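Local coordinates for protein prenylcyclase (Actinoplanes teichomyceticus, PDB 6IJ1) that probably cyclises a polyprenyl substrate, in the manner of a class II terpene cyclase, at residues Ile196-Ser201 / Ala223-Gly228; Gly188-Tyr193 / Ala203-Ser208; Thr238-Glu243 / Ser288-Met293; Ser245-Ala250 / Gly326-Ala331. All blocks are in the same frame, centred on the assembly; numbering follows the deposited sequence.

Contact 1. Residues Ile196-Ser201 / Ala223-Gly228; sequences IDPELS and ARWAAG
Oxygen OE2 of Glu199 forms a salt bridge with Arg229 NH2, and the same oxygen lies 3.9 Å from Trp225 CH2, so the carboxylate lies beside the indole while its charge is met by Arg229. Arg229 directly follows the segment Ala223-Gly228 at the end of its helix, whereas Glu199 sits in the first turn of helix 198-209; the amide dipoles of that first turn would probably help to stabilise the carboxylate. Glu199 CG, anti to the carbonyl carbon (chi1 -67°), makes the 3.8 Å contact with Trp225 CH2, and the bend at chi2 then keeps CD 3.9 Å from that same carbon. The carboxylate and indole planes stand 47° apart, and the two side chains cross at about a right angle. Helices 198-209 and 216-229 are consecutive, and the start of the first meets the late part of the second, which makes them an antiparallel helical hairpin. Such hairpins build the alpha/alpha barrels of class II terpene cyclases, and this chain, whose regular structure is nearly all helix, is consistent with that fold. Trp225 spans the distance between the backbones because CG lies anti to its backbone N (chi1 172°), sending the six-membered ring toward the start of helix 198-209. There Pro198 adds an apolar contact, its CG 4.1 Å from Trp225 CZ2, with the pyrrolidine crossing the indole roughly perpendicularly. Leu200 N donates to Asp197 O at 3.0 Å within the helix start that presents Pro198 and Glu199.

Contact 2. Residues Gly188-Tyr193 / Ala203-Ser208; sequences GEWPAY and ALAVES. With IMD (imidazole), chain B.
Trp190 packs on Ala205 and Val206 at the end of a sequence that matches the QW motif of squalene-type cyclases, in which a glutamine, a glycine and a tryptophan tie a loop to its helices. Gly188, the motif glycine, has a positive phi at which a CB would be jammed against the carbonyl O of the preceding residue, and its own carbonyl O accepts from NE2 of the motif glutamine, Gln184. Glu189 turns to the other side of the loop, against Trp225 of helix 216-229. At Trp190, with CG anti to the carbonyl carbon (chi1 -78°), the indole is turned to helix 198-209. Ala205 CB lies over one face, 3.7 Å from the centroid of the six-membered ring and 13° off the normal, a CH-pi contact. Val206 CG1 comes in obliquely, 3.7 Å from Trp190 CZ3. Trp190 NE1 is satisfied by Leu180 O, which limits rotation of the buried ring. With an alanine here, Leu180 O would probably lose its indole donor and a gap would probably open against Ala205 and Val206. Past Pro191, the carbonyls of Ala192 and Tyr193 both accept from the guanidinium of Arg292. On helix 198-209 an imidazole, probably from the crystallisation liquor, rests with its N3 3.6 Å from Leu204 CD2, while its N1 donates a weak, bent bond to Ser208 OG (3.1 Å, 121° at the hydrogen).

Contact 3. Residues Thr238-Glu243 / Ser288-Met293; sequences THLHPE and SARLRM
At the approach to strand 291-292, an outer strand of the small mixed sheet, Leu240 and His241 of the loop before helix 246-256 pack around Arg290. The loop is tightened by an ST motif: His241 N donates to Thr238 OG1 at 3.0 Å. Across the contact, Ser288 CB lies over one face of the His241 ring, 3.7 Å from its centroid and 23° off the normal, a CH-pi contact. Arg290 reaches the same imidazole at NE2 with two parts of its chain. Its CG lies in the ring plane, 3.7 Å from His241 NE2, whereas NH1 comes in obliquely to the ring, returning to within 2.9 Å of that nitrogen because the chain bends at both chi2 and chi3 (the latter -80°). His241 NE2 sits at the edge of the guanidinium, whose plane is 77° from that of the ring. Leu240 CD1 lies over the centre of one guanidinium face, 3.9 Å from Arg290 CZ, and Leu240 CB is 3.7 Å from Arg290 NH1. A leucine replacing Arg290 would probably leave His241 NE2 without its close polar neighbour and Leu240 CD1 without the flat group it lies against. Since Arg322 NH2 also comes close to Arg290 NH2, positive charge gathers here, and a second proton on His241 would probably be disfavoured.

Contact 4. Residues Ser245-Ala250 / Gly326-Ala331; sequences SPFATA and GLHTTA
Phe247 reaches across from helix 246-256 to His328 of helix 327-341. Starting at CB, its side chain leaves beside Ser288, whose OG accepts from Phe247 N, and CG then lies anti to that nitrogen (chi1 -174°), which sends the ring out from its helix, with its end nearing His328. The CD1 side runs past the methyl of Ala289 and the CD2 side past Asp197. Farther out, CE1 meets the rim of the histidine, 3.6 Å from both CE1 and ND1 of His328, and at the tip Phe247 CZ is 4.1 Å from His328 CE1 and also packs on Leu200 CD2. The rings meet rim to rim, with centroids 5.7 Å apart and planes at 58°, so neither lies over the face of the other. Nearer the backbone, Pro246 CB touches Thr329 CG2 at 4.0 Å. Both helix starts are held from within: Ser245, the N-cap, accepts from Ala248 N at 3.0 Å through OG, and its carbonyl O takes Thr249 N and Thr249 OG1 (2.7 Å) from opposite faces. Gly326 O is gripped in the same way by Thr330. His328 also stacks on Tyr47 and meets Trp195 and Trp43. Two near-parallel helices, with axes 28° apart and 9.4 Å at closest approach, beside such an aromatic cluster are consistent with the inner layer of a class II terpene-cyclase-like alpha/alpha barrel.

Along the chain, contact 2 opens first and closes the short loop from 188-193 to 203-208. Contact 1 starts inside that loop at 196-201 and closes at 223-228, so the two cross; they share helix 198-209, and Ser201 OG meets Trp190 O at 2.6 Å. After both have closed, contact 3 joins 238-243 to 288-293. Contact 4 begins within it at 245-250 and closes at 326-331, a second crossing pair, joined where Ser288 N lies 2.9 Å from Thr329 OG1. The backbone bond from Ile196 N to Arg290 O (3.2 Å) joins contact 1 to contact 3. Together they tie successive helices to the small sheet and the last helix.

Contact 1. Residues Ile196-Ser201 / Ala223-Gly228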
loop_
_atom_site.group_PDB
_atom_site.type_symbol
_atom_site.label_atom_id
_atom_site.label_comp_id
_atom_site.label_asym_id
_atom_site.label_seq_id
_atom_site.Cartn_x
_atom_site.Cartn_y
_atom_site.Cartn_z
ATOM N N ILE A 196 -10.755 -1.142 -1.498
ATOM C CA ILE A 196 -11.923 -0.782 -2.296
ATOM C C ILE A 196 -11.522 -0.229 -3.669
ATOM O O ILE A 196 -12.223 -0.447 -4.651
ATOM C CB ILE A 196 -12.724 0.270 -1.494
ATOM C CG1 ILE A 196 -13.379 -0.429 -0.303
ATOM C CG2 ILE A 196 -13.714 0.978 -2.392
ATOM C CD1 ILE A 196 -14.486 -1.393 -0.706
ATOM N N ASP A 197 -10.418 0.492 -3.736
ATOM C CA ASP A 197 -10.024 1.233 -4.925
ATOM C C ASP A 197 -9.017 0.412 -5.728
ATOM O O ASP A 197 -7.903 0.221 -5.250
ATOM C CB ASP A 197 -9.399 2.573 -4.535
ATOM C CG ASP A 197 -10.356 3.442 -3.727
ATOM O OD1 ASP A 197 -11.508 3.676 -4.179
ATOM O OD2 ASP A 197 -9.958 3.914 -2.638
ATOM N N PRO A 198 -9.343 -0.028 -6.942
ATOM C CA PRO A 198 -8.346 -0.732 -7.766
ATOM C C PRO A 198 -7.213 0.173 -8.180
ATOM O O PRO A 198 -6.176 -0.349 -8.647
ATOM C CB PRO A 198 -9.162 -1.199 -8.972
ATOM C CG PRO A 198 -10.285 -0.197 -9.083
ATOM C CD PRO A 198 -10.643 0.076 -7.602
ATOM N N GLU A 199 -7.355 1.498 -8.013
ATOM C CA GLU A 199 -6.189 2.349 -8.205
ATOM C C GLU A 199 -5.013 1.941 -7.323
ATOM O O GLU A 199 -3.867 2.208 -7.684
ATOM C CB GLU A 199 -6.558 3.811 -7.905
ATOM C CG GLU A 199 -7.577 4.454 -8.920
ATOM C CD GLU A 199 -9.026 4.070 -8.677
ATOM O OE1 GLU A 199 -9.362 3.265 -7.787
ATOM O OE2 GLU A 199 -9.867 4.568 -9.479
ATOM N N LEU A 200 -5.256 1.374 -6.133
ATOM C CA LEU A 200 -4.149 1.011 -5.266
ATOM C C LEU A 200 -3.344 -0.125 -5.861
ATOM O O LEU A 200 -2.120 0.034 -6.021
ATOM C CB LEU A 200 -4.717 0.679 -3.876
ATOM C CG LEU A 200 -3.766 0.191 -2.784
ATOM C CD1 LEU A 200 -3.194 -1.317 -2.984
ATOM C CD2 LEU A 200 -2.638 1.173 -2.552
ATOM N N SER A 201 -3.995 -1.245 -6.221
ATOM C CA SER A 201 -3.233 -2.358 -6.802
ATOM C C SER A 201 -2.588 -1.933 -8.106
ATOM O O SER A 201 -1.453 -2.305 -8.405
ATOM C CB SER A 201 -4.165 -3.552 -7.007
ATOM O OG SER A 201 -5.472 -3.072 -7.465
ATOM N N ALA A 223 -1.630 2.807 -17.573
ATOM C CA ALA A 223 -1.596 4.286 -17.561
ATOM C C ALA A 223 -2.835 4.814 -18.279
ATOM O O ALA A 223 -3.399 5.804 -17.838
ATOM C CB ALA A 223 -0.328 4.785 -18.207
ATOM N N ARG A 224 -3.213 4.159 -19.370
ATOM C CA ARG A 224 -4.384 4.583 -20.121
ATOM C C ARG A 224 -5.660 4.389 -19.296
ATOM O O ARG A 224 -6.537 5.265 -19.280
ATOM C CB ARG A 224 -4.487 3.826 -21.441
ATOM C CG ARG A 224 -3.527 4.433 -22.488
ATOM C CD ARG A 224 -2.842 3.400 -23.385
ATOM N NE ARG A 224 -2.160 4.167 -24.439
ATOM C CZ ARG A 224 -0.926 4.629 -24.342
ATOM N NH1 ARG A 224 -0.213 4.399 -23.214
ATOM N NH2 ARG A 224 -0.377 5.371 -25.362
ATOM N N TRP A 225 -5.782 3.259 -18.589
ATOM C CA TRP A 225 -6.934 3.060 -17.708
ATOM C C TRP A 225 -6.996 4.179 -16.669
ATOM O O TRP A 225 -8.067 4.792 -16.429
ATOM C CB TRP A 225 -6.816 1.691 -17.028
ATOM C CG TRP A 225 -7.848 1.489 -15.965
ATOM C CD1 TRP A 225 -9.126 1.040 -16.136
ATOM C CD2 TRP A 225 -7.671 1.710 -14.558
ATOM N NE1 TRP A 225 -9.795 0.988 -14.917
ATOM C CE2 TRP A 225 -8.919 1.423 -13.949
ATOM C CE3 TRP A 225 -6.628 2.183 -13.767
ATOM C CZ2 TRP A 225 -9.127 1.557 -12.555
ATOM C CZ3 TRP A 225 -6.826 2.294 -12.352
ATOM C CH2 TRP A 225 -8.053 1.936 -11.780
ATOM N N ALA A 226 -5.867 4.453 -16.029
ATOM C CA ALA A 226 -5.830 5.440 -14.945
ATOM C C ALA A 226 -6.148 6.831 -15.461
ATOM O O ALA A 226 -6.820 7.603 -14.762
ATOM C CB ALA A 226 -4.465 5.407 -14.238
ATOM N N ALA A 227 -5.649 7.199 -16.663
ATOM C CA ALA A 227 -5.912 8.546 -17.136
ATOM C C ALA A 227 -7.398 8.766 -17.340
ATOM O O ALA A 227 -7.902 9.876 -17.103
ATOM C CB ALA A 227 -5.136 8.787 -18.452
ATOM N N GLY A 228 -8.132 7.725 -17.738
ATOM C CA GLY A 228 -9.570 7.830 -17.929
ATOM C C GLY A 228 -10.356 7.964 -16.643
ATOM O O GLY A 228 -11.549 8.319 -16.703
#

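Contact 2. Residues Gly188-Tyr193 / Ala203-Ser208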
loop_
_atom_site.group_PDB
_atom_site.type_symbol
_atom_site.label_atom_id
_atom_site.label_comp_id
_atom_site.label_asym_id
_atom_site.label_seq_id
_atom_site.Cartn_x
_atom_site.Cartn_y
_atom_site.Cartn_z
ATOM N N GLY A 188 -6.978 -2.898 -18.289
ATOM C CA GLY A 188 -5.701 -2.309 -17.924
ATOM C C GLY A 188 -5.425 -2.210 -16.420
ATOM O O GLY A 188 -4.289 -1.969 -16.029
ATOM N N GLU A 189 -6.447 -2.332 -15.597
ATOM C CA GLU A 189 -6.216 -2.255 -14.167
ATOM C C GLU A 189 -5.957 -3.603 -13.546
ATOM O O GLU A 189 -6.251 -4.673 -14.092
ATOM C CB GLU A 189 -7.427 -1.615 -13.477
ATOM C CG GLU A 189 -8.582 -2.523 -13.163
ATOM C CD GLU A 189 -9.544 -2.733 -14.325
ATOM O OE1 GLU A 189 -9.156 -2.659 -15.532
ATOM O OE2 GLU A 189 -10.734 -2.981 -13.993
ATOM N N TRP A 190 -5.443 -3.553 -12.312
ATOM C CA TRP A 190 -5.363 -4.753 -11.504
ATOM C C TRP A 190 -6.374 -4.676 -10.380
ATOM O O TRP A 190 -6.532 -3.614 -9.787
ATOM C CB TRP A 190 -3.992 -4.915 -10.865
ATOM C CG TRP A 190 -2.889 -5.431 -11.796
ATOM C CD1 TRP A 190 -2.509 -6.737 -11.901
ATOM C CD2 TRP A 190 -2.031 -4.678 -12.676
ATOM N NE1 TRP A 190 -1.463 -6.860 -12.788
ATOM C CE2 TRP A 190 -1.155 -5.625 -13.299
ATOM C CE3 TRP A 190 -1.969 -3.337 -13.066
ATOM C CZ2 TRP A 190 -0.185 -5.270 -14.223
ATOM C CZ3 TRP A 190 -0.951 -2.949 -13.969
ATOM C CH2 TRP A 190 -0.084 -3.937 -14.542
ATOM N N PRO A 191 -6.973 -5.784 -10.013
ATOM C CA PRO A 191 -7.874 -5.808 -8.873
ATOM C C PRO A 191 -7.089 -5.873 -7.564
ATOM O O PRO A 191 -5.912 -6.197 -7.541
ATOM C CB PRO A 191 -8.641 -7.109 -9.121
ATOM C CG PRO A 191 -7.589 -8.003 -9.669
ATOM C CD PRO A 191 -6.839 -7.122 -10.646
ATOM N N ALA A 192 -7.773 -5.558 -6.458
ATOM C CA ALA A 192 -7.185 -5.579 -5.124
ATOM C C ALA A 192 -8.024 -6.519 -4.268
ATOM O O ALA A 192 -9.231 -6.642 -4.478
ATOM C CB ALA A 192 -7.191 -4.195 -4.463
ATOM N N TYR A 193 -7.384 -7.166 -3.294
ATOM C CA TYR A 193 -8.130 -7.944 -2.320
ATOM C C TYR A 193 -8.540 -7.087 -1.143
ATOM O O TYR A 193 -9.739 -7.015 -0.821
ATOM C CB TYR A 193 -7.264 -9.119 -1.852
ATOM C CG TYR A 193 -7.983 -10.124 -0.947
ATOM C CD1 TYR A 193 -8.878 -11.087 -1.488
ATOM C CD2 TYR A 193 -7.744 -10.131 0.442
ATOM C CE1 TYR A 193 -9.474 -12.035 -0.624
ATOM C CE2 TYR A 193 -8.337 -11.100 1.285
ATOM C CZ TYR A 193 -9.207 -12.027 0.712
ATOM O OH TYR A 193 -9.762 -12.942 1.590
ATOM N N ALA A 203 -1.560 1.174 -9.175
ATOM C CA ALA A 203 -0.401 2.044 -9.000
ATOM C C ALA A 203 0.798 1.283 -8.457
ATOM O O ALA A 203 1.915 1.473 -8.932
ATOM C CB ALA A 203 -0.743 3.218 -8.048
ATOM N N LEU A 204 0.579 0.413 -7.464
ATOM C CA LEU A 204 1.731 -0.329 -6.933
ATOM C C LEU A 204 2.283 -1.271 -7.981
ATOM O O LEU A 204 3.505 -1.391 -8.091
ATOM C CB LEU A 204 1.314 -1.100 -5.674
ATOM C CG LEU A 204 0.783 -0.218 -4.525
ATOM C CD1 LEU A 204 0.678 -1.140 -3.275
ATOM C CD2 LEU A 204 1.606 1.011 -4.242
ATOM N N ALA A 205 1.393 -1.909 -8.758
ATOM C CA ALA A 205 1.850 -2.840 -9.791
ATOM C C ALA A 205 2.737 -2.128 -10.807
ATOM O O ALA A 205 3.851 -2.582 -11.124
ATOM C CB ALA A 205 0.669 -3.465 -10.495
ATOM N N VAL A 206 2.298 -0.965 -11.295
ATOM C CA VAL A 206 3.115 -0.363 -12.354
ATOM C C VAL A 206 4.408 0.201 -11.818
ATOM O O VAL A 206 5.422 0.213 -12.517
ATOM C CB VAL A 206 2.326 0.698 -13.147
ATOM C CG1 VAL A 206 1.210 0.032 -13.872
ATOM C CG2 VAL A 206 1.855 1.898 -12.301
ATOM N N GLU A 207 4.428 0.735 -10.592
ATOM C CA GLU A 207 5.681 1.187 -10.020
ATOM C C GLU A 207 6.623 0.003 -9.771
ATOM O O GLU A 207 7.834 0.096 -10.038
ATOM C CB GLU A 207 5.402 1.954 -8.713
ATOM C CG GLU A 207 4.702 3.309 -9.037
ATOM C CD GLU A 207 4.454 4.152 -7.835
ATOM O OE1 GLU A 207 4.687 3.666 -6.704
ATOM O OE2 GLU A 207 4.001 5.292 -7.997
ATOM N N SER A 208 6.085 -1.112 -9.270
ATOM C CA SER A 208 6.921 -2.300 -9.090
ATOM C C SER A 208 7.466 -2.818 -10.400
ATOM O O SER A 208 8.642 -3.244 -10.445
ATOM C CB SER A 208 6.103 -3.399 -8.432
ATOM O OG SER A 208 5.922 -3.056 -7.025
HETATM N N1 IMD B . 5.496 -0.463 -5.462
HETATM C C2 IMD B . 5.208 0.810 -5.020
HETATM N N3 IMD B . 5.149 0.774 -3.662
HETATM C C4 IMD B . 5.441 -0.492 -3.277
HETATM C C5 IMD B . 5.661 -1.305 -4.379
#

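Contact 3. Residues Thr238-Glu243 / Ser288-Met293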
loop_
_atom_site.group_PDB
_atom_site.type_symbol
_atom_site.label_atom_id
_atom_site.label_comp_id
_atom_site.label_asym_id
_atom_site.label_seq_id
_atom_site.Cartn_x
_atom_site.Cartn_y
_atom_site.Cartn_z
ATOM N N THR A 238 -15.397 8.489 -6.136
ATOM C CA THR A 238 -15.771 7.093 -5.798
ATOM C C THR A 238 -17.108 7.071 -5.053
ATOM O O THR A 238 -17.603 8.110 -4.698
ATOM C CB THR A 238 -14.680 6.417 -4.958
ATOM O OG1 THR A 238 -14.684 6.967 -3.645
ATOM C CG2 THR A 238 -13.301 6.555 -5.560
ATOM N N HIS A 239 -17.673 5.893 -4.857
ATOM C CA HIS A 239 -18.949 5.802 -4.108
ATOM C C HIS A 239 -18.765 6.350 -2.685
ATOM O O HIS A 239 -19.623 7.096 -2.223
ATOM C CB HIS A 239 -19.403 4.342 -4.102
ATOM C CG HIS A 239 -20.523 4.052 -3.165
ATOM N ND1 HIS A 239 -21.801 4.495 -3.391
ATOM C CD2 HIS A 239 -20.561 3.360 -2.013
ATOM C CE1 HIS A 239 -22.576 4.088 -2.415
ATOM N NE2 HIS A 239 -21.844 3.402 -1.559
ATOM N N LEU A 240 -17.665 5.998 -2.024
ATOM C CA LEU A 240 -17.471 6.447 -0.621
ATOM C C LEU A 240 -16.949 7.884 -0.553
ATOM O O LEU A 240 -17.064 8.476 0.507
ATOM C CB LEU A 240 -16.508 5.489 0.079
ATOM C CG LEU A 240 -17.020 4.064 0.220
ATOM C CD1 LEU A 240 -15.969 3.197 0.885
ATOM C CD2 LEU A 240 -18.314 4.037 1.009
ATOM N N HIS A 241 -16.353 8.380 -1.635
ATOM C CA HIS A 241 -15.840 9.775 -1.675
ATOM C C HIS A 241 -16.348 10.435 -2.951
ATOM O O HIS A 241 -15.570 10.650 -3.868
ATOM C CB HIS A 241 -14.310 9.801 -1.593
ATOM C CG HIS A 241 -13.822 9.239 -0.308
ATOM N ND1 HIS A 241 -13.765 9.988 0.837
ATOM C CD2 HIS A 241 -13.422 8.000 0.028
ATOM C CE1 HIS A 241 -13.336 9.237 1.820
ATOM N NE2 HIS A 241 -13.124 8.016 1.355
ATOM N N PRO A 242 -17.655 10.757 -3.038
ATOM C CA PRO A 242 -18.238 11.348 -4.243
ATOM C C PRO A 242 -17.695 12.719 -4.671
ATOM O O PRO A 242 -17.841 13.044 -5.804
ATOM C CB PRO A 242 -19.745 11.411 -3.957
ATOM C CG PRO A 242 -19.859 11.308 -2.462
ATOM C CD PRO A 242 -18.641 10.549 -1.982
ATOM N N GLU A 243 -17.060 13.336 -3.773
ATOM C CA GLU A 243 -16.462 14.659 -4.061
ATOM C C GLU A 243 -15.066 14.465 -4.662
ATOM O O GLU A 243 -14.508 15.422 -5.180
ATOM C CB GLU A 243 -16.388 15.514 -2.793
ATOM C CG GLU A 243 -15.559 14.899 -1.677
ATOM C CD GLU A 243 -16.402 14.110 -0.694
ATOM O OE1 GLU A 243 -16.666 14.623 0.413
ATOM O OE2 GLU A 243 -16.797 12.973 -1.028
ATOM N N SER A 288 -9.026 8.545 3.358
ATOM C CA SER A 288 -9.716 7.910 2.247
ATOM C C SER A 288 -9.003 6.621 1.847
ATOM O O SER A 288 -9.312 6.056 0.782
ATOM C CB SER A 288 -9.798 8.918 1.072
ATOM O OG SER A 288 -8.553 9.600 0.861
ATOM N N ALA A 289 -8.117 6.109 2.689
ATOM C CA ALA A 289 -7.429 4.855 2.381
ATOM C C ALA A 289 -8.342 3.720 2.857
ATOM O O ALA A 289 -8.195 3.176 3.952
ATOM C CB ALA A 289 -6.042 4.841 3.047
ATOM N N ARG A 290 -9.323 3.394 2.018
ATOM C CA ARG A 290 -10.459 2.571 2.443
ATOM C C ARG A 290 -10.099 1.105 2.251
ATOM O O ARG A 290 -9.991 0.620 1.115
ATOM C CB ARG A 290 -11.733 2.934 1.658
ATOM C CG ARG A 290 -12.135 4.432 1.795
ATOM C CD ARG A 290 -12.206 4.918 3.282
ATOM N NE ARG A 290 -13.441 4.549 3.957
ATOM C CZ ARG A 290 -14.584 5.282 3.904
ATOM N NH1 ARG A 290 -14.682 6.313 3.165
ATOM N NH2 ARG A 290 -15.653 4.882 4.512
ATOM N N LEU A 291 -9.882 0.443 3.369
ATOM C CA LEU A 291 -9.388 -0.929 3.441
ATOM C C LEU A 291 -10.587 -1.812 3.726
ATOM O O LEU A 291 -11.303 -1.581 4.705
ATOM C CB LEU A 291 -8.353 -1.004 4.573
ATOM C CG LEU A 291 -7.401 -2.166 4.785
ATOM C CD1 LEU A 291 -6.575 -1.769 5.992
ATOM C CD2 LEU A 291 -8.276 -3.350 5.107
ATOM N N ARG A 292 -10.808 -2.833 2.915
ATOM C CA ARG A 292 -11.903 -3.759 3.223
ATOM C C ARG A 292 -11.324 -4.990 3.905
ATOM O O ARG A 292 -10.462 -5.684 3.329
ATOM C CB ARG A 292 -12.712 -4.105 1.986
ATOM C CG ARG A 292 -11.942 -4.722 0.833
ATOM C CD ARG A 292 -12.836 -4.882 -0.401
ATOM N NE ARG A 292 -12.126 -5.516 -1.500
ATOM C CZ ARG A 292 -12.583 -5.581 -2.737
ATOM N NH1 ARG A 292 -13.817 -5.109 -3.047
ATOM N NH2 ARG A 292 -11.846 -6.112 -3.708
ATOM N N MET A 293 -11.757 -5.222 5.140
ATOM C CA MET A 293 -11.302 -6.399 5.889
ATOM C C MET A 293 -12.115 -7.605 5.410
ATOM O O MET A 293 -13.155 -7.980 5.979
ATOM C CB MET A 293 -11.448 -6.168 7.400
ATOM C CG MET A 293 -10.410 -5.282 8.020
ATOM S SD MET A 293 -8.752 -5.961 7.758
ATOM C CE MET A 293 -8.975 -7.568 8.474
#

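Contact 4. Residues Ser245-Ala250 / Gly326-Ala331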
loop_
_atom_site.group_PDB
_atom_site.type_symbol
_atom_site.label_atom_id
_atom_site.label_comp_id
_atom_site.label_asym_id
_atom_site.label_seq_id
_atom_site.Cartn_x
_atom_site.Cartn_y
_atom_site.Cartn_z
ATOM N N SER A 245 -11.743 11.236 -4.140
ATOM C CA SER A 245 -10.960 10.518 -3.110
ATOM C C SER A 245 -9.501 10.956 -3.213
ATOM O O SER A 245 -8.918 10.755 -4.252
ATOM C CB SER A 245 -11.072 9.032 -3.323
ATOM O OG SER A 245 -10.072 8.340 -2.595
ATOM N N PRO A 246 -8.918 11.622 -2.203
ATOM C CA PRO A 246 -7.510 11.971 -2.274
ATOM C C PRO A 246 -6.682 10.699 -2.501
ATOM O O PRO A 246 -5.780 10.730 -3.281
ATOM C CB PRO A 246 -7.236 12.584 -0.895
ATOM C CG PRO A 246 -8.572 13.141 -0.477
ATOM C CD PRO A 246 -9.582 12.147 -1.011
ATOM N N PHE A 247 -7.035 9.605 -1.826
ATOM C CA PHE A 247 -6.265 8.359 -2.005
ATOM C C PHE A 247 -6.327 7.874 -3.451
ATOM O O PHE A 247 -5.277 7.609 -4.081
ATOM C CB PHE A 247 -6.898 7.348 -1.029
ATOM C CG PHE A 247 -6.203 6.029 -0.911
ATOM C CD1 PHE A 247 -4.948 5.950 -0.290
ATOM C CD2 PHE A 247 -6.816 4.890 -1.359
ATOM C CE1 PHE A 247 -4.355 4.678 -0.090
ATOM C CE2 PHE A 247 -6.222 3.585 -1.165
ATOM C CZ PHE A 247 -4.996 3.520 -0.535
ATOM N N ALA A 248 -7.544 7.724 -3.989
ATOM C CA ALA A 248 -7.652 7.172 -5.343
ATOM C C ALA A 248 -7.088 8.132 -6.371
ATOM O O ALA A 248 -6.567 7.682 -7.417
ATOM C CB ALA A 248 -9.107 6.843 -5.662
ATOM N N THR A 249 -7.228 9.451 -6.135
ATOM C CA THR A 249 -6.696 10.437 -7.078
ATOM C C THR A 249 -5.166 10.348 -7.124
ATOM O O THR A 249 -4.557 10.376 -8.205
ATOM C CB THR A 249 -7.160 11.844 -6.638
ATOM O OG1 THR A 249 -8.567 11.849 -6.686
ATOM C CG2 THR A 249 -6.675 12.922 -7.626
ATOM N N ALA A 250 -4.527 10.272 -5.957
ATOM C CA ALA A 250 -3.076 10.154 -5.893
ATOM C C ALA A 250 -2.587 8.876 -6.567
ATOM O O ALA A 250 -1.594 8.903 -7.325
ATOM C CB ALA A 250 -2.639 10.160 -4.422
ATOM N N GLY A 326 -5.482 9.707 9.188
ATOM C CA GLY A 326 -5.104 10.339 7.934
ATOM C C GLY A 326 -3.644 10.195 7.556
ATOM O O GLY A 326 -3.214 10.806 6.563
ATOM N N LEU A 327 -2.899 9.340 8.265
ATOM C CA LEU A 327 -1.461 9.256 7.933
ATOM C C LEU A 327 -1.268 8.470 6.634
ATOM O O LEU A 327 -0.440 8.845 5.790
ATOM C CB LEU A 327 -0.633 8.587 9.045
ATOM C CG LEU A 327 -0.792 9.051 10.492
ATOM C CD1 LEU A 327 0.439 8.493 11.282
ATOM C CD2 LEU A 327 -0.867 10.521 10.645
ATOM N N HIS A 328 -2.015 7.371 6.453
ATOM C CA HIS A 328 -1.814 6.588 5.243
ATOM C C HIS A 328 -2.197 7.390 4.021
ATOM O O HIS A 328 -1.460 7.436 3.038
ATOM C CB HIS A 328 -2.638 5.293 5.365
ATOM C CG HIS A 328 -2.280 4.241 4.366
ATOM N ND1 HIS A 328 -2.481 4.408 3.021
ATOM C CD2 HIS A 328 -1.707 3.024 4.524
ATOM C CE1 HIS A 328 -2.059 3.333 2.381
ATOM N NE2 HIS A 328 -1.569 2.468 3.268
ATOM N N THR A 329 -3.334 8.075 4.089
ATOM C CA THR A 329 -3.755 8.905 2.940
ATOM C C THR A 329 -2.734 9.981 2.655
ATOM O O THR A 329 -2.348 10.198 1.510
ATOM C CB THR A 329 -5.125 9.571 3.222
ATOM O OG1 THR A 329 -6.140 8.588 3.412
ATOM C CG2 THR A 329 -5.553 10.502 2.050
ATOM N N THR A 330 -2.276 10.681 3.684
ATOM C CA THR A 330 -1.359 11.785 3.444
ATOM C C THR A 330 -0.049 11.280 2.858
ATOM O O THR A 330 0.474 11.904 1.926
ATOM C CB THR A 330 -1.142 12.520 4.773
ATOM O OG1 THR A 330 -2.388 13.049 5.195
ATOM C CG2 THR A 330 -0.128 13.672 4.582
ATOM N N ALA A 331 0.463 10.157 3.386
ATOM C CA ALA A 331 1.700 9.624 2.797
ATOM C C ALA A 331 1.494 9.269 1.337
ATOM O O ALA A 331 2.364 9.546 0.472
ATOM C CB ALA A 331 2.195 8.407 3.587
#